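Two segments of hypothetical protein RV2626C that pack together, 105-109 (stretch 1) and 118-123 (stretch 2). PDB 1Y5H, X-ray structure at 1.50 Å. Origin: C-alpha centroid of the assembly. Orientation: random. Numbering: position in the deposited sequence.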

# COMPACT_ATOMS: atom_id res chain seq x y z
N VAL A 105 7.87 8.51 3.51
CA VAL A 105 7.92 7.73 2.27
C VAL A 105 9.26 7.01 2.10
O VAL A 105 10.26 7.38 2.71
CB VAL A 105 7.67 8.62 1.04
CG1 VAL A 105 6.21 9.06 1.01
CG2 VAL A 105 8.59 9.83 1.07
N ARG A 106 9.26 5.99 1.25
CA ARG A 106 10.46 5.22 1.00
C ARG A 106 11.19 5.58 -0.27
O ARG A 106 12.28 5.06 -0.53
N ARG A 107 10.60 6.44 -1.08
CA ARG A 107 11.25 6.87 -2.31
C ARG A 107 10.89 8.31 -2.62
O ARG A 107 9.79 8.78 -2.30
CB ARG A 107 10.89 5.95 -3.48
CG ARG A 107 9.44 5.97 -3.91
CD ARG A 107 9.27 5.05 -5.12
NE ARG A 107 9.67 3.68 -4.80
CZ ARG A 107 10.18 2.81 -5.67
NH1 ARG A 107 10.36 3.16 -6.94
NH2 ARG A 107 10.51 1.60 -5.27
N VAL A 108 11.82 9.01 -3.25
CA VAL A 108 11.64 10.42 -3.58
C VAL A 108 12.10 10.73 -4.99
O VAL A 108 13.08 10.16 -5.48
CB VAL A 108 12.46 11.28 -2.59
CG1 VAL A 108 12.41 12.74 -2.98
CG2 VAL A 108 11.94 11.08 -1.18
N PRO A 109 11.39 11.63 -5.68
CA PRO A 109 11.75 12.01 -7.05
C PRO A 109 12.96 12.94 -7.01
O PRO A 109 13.13 13.70 -6.07
CB PRO A 109 10.51 12.75 -7.57
CG PRO A 109 9.42 12.41 -6.61
CD PRO A 109 10.11 12.24 -5.29
N GLY A 118 15.15 11.15 -12.12
CA GLY A 118 15.28 9.84 -11.51
C GLY A 118 14.49 9.72 -10.22
O GLY A 118 13.82 10.67 -9.81
N ILE A 119 14.58 8.55 -9.61
CA ILE A 119 13.90 8.27 -8.34
C ILE A 119 14.92 7.63 -7.41
O ILE A 119 15.68 6.75 -7.82
CB ILE A 119 12.73 7.26 -8.54
CG1 ILE A 119 11.56 7.92 -9.27
CG2 ILE A 119 12.29 6.71 -7.18
CD1 ILE A 119 10.78 8.95 -8.45
N VAL A 120 14.95 8.06 -6.16
CA VAL A 120 15.87 7.48 -5.19
C VAL A 120 15.07 6.80 -4.10
O VAL A 120 14.11 7.37 -3.58
CB VAL A 120 16.78 8.55 -4.55
CG1 VAL A 120 17.68 7.90 -3.51
CG2 VAL A 120 17.63 9.22 -5.61
N THR A 121 15.44 5.57 -3.75
CA THR A 121 14.73 4.84 -2.70
C THR A 121 15.61 4.75 -1.46
O THR A 121 16.81 4.96 -1.51
CB THR A 121 14.37 3.39 -3.11
OG1 THR A 121 15.56 2.58 -3.11
CG2 THR A 121 13.74 3.38 -4.49
N GLU A 122 14.98 4.43 -0.33
CA GLU A 122 15.71 4.30 0.92
C GLU A 122 16.73 3.18 0.78
O GLU A 122 17.83 3.25 1.32
CB GLU A 122 14.74 4.02 2.06
CG GLU A 122 15.31 4.31 3.43
CD GLU A 122 14.25 4.32 4.51
OE1 GLU A 122 13.61 3.27 4.72
OE2 GLU A 122 14.06 5.38 5.15
N ALA A 123 16.36 2.14 0.04
CA ALA A 123 17.25 1.00 -0.18
C ALA A 123 18.49 1.43 -0.96
O ALA A 123 19.59 0.92 -0.72
CB ALA A 123 16.52 -0.10 -0.93

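This contact is a short antiparallel β-sheet pairing, held by backbone hydrogen bonds and padded on one face by side-chain packing. The strands 107-109 and 118-121 run at 156° to each other, N to C, and their axes approach to 4.6 Å.

Val-108 and Val-120 form the hydrogen-bonded pair at the centre. Val-108 N donates to Val-120 O at 2.8 Å, and Val-120 N donates to Val-108 O at 2.9 Å. Both bonds are close to linear, at 163° and 175°, so the N-H of each valine points nearly straight at the other's carbonyl oxygen. A third bond continues the ladder where stretch 2 turns from strand into helix: Glu-122 N donates to Arg-106 O at 2.8 Å, with a more bent angle of 145°.

Arg-107 with Thr-121 and Pro-109 with Ile-119 are non-hydrogen-bonded pairs. Proline has no N-H to donate, so Pro-109 suits such a position. The CA atoms of Arg-107 and Thr-121 lie 4.0 Å apart, and CA-H...O contacts supplement the ladder. Arg-107 CA lies 3.2 Å from Val-120 O, and Thr-121 CA lies 3.3 Å from Arg-106 O.

The side chains of Arg-107, Pro-109, Ile-119 and Thr-121 share one face of the sheet. Ile-119, with both chi angles m, brings its CD1 to 3.9 Å from Pro-109 CB, an apolar contact. Ile-119 CG2 lies 4.0 Å from Arg-107 CD. The Arg-107 side chain does not cross the neighbouring strand. Thr-121 CG2 sits over one face of its guanidinium, 3.8 Å from Arg-107 NH2. Thr-121 is also the N-cap residue, and its OG1 caps a backbone N just past the stretch. The side chains of Val-108 and Val-120 point to the other face. No side-chain atoms are modelled for Arg-106, so its observed role here is through its carbonyl.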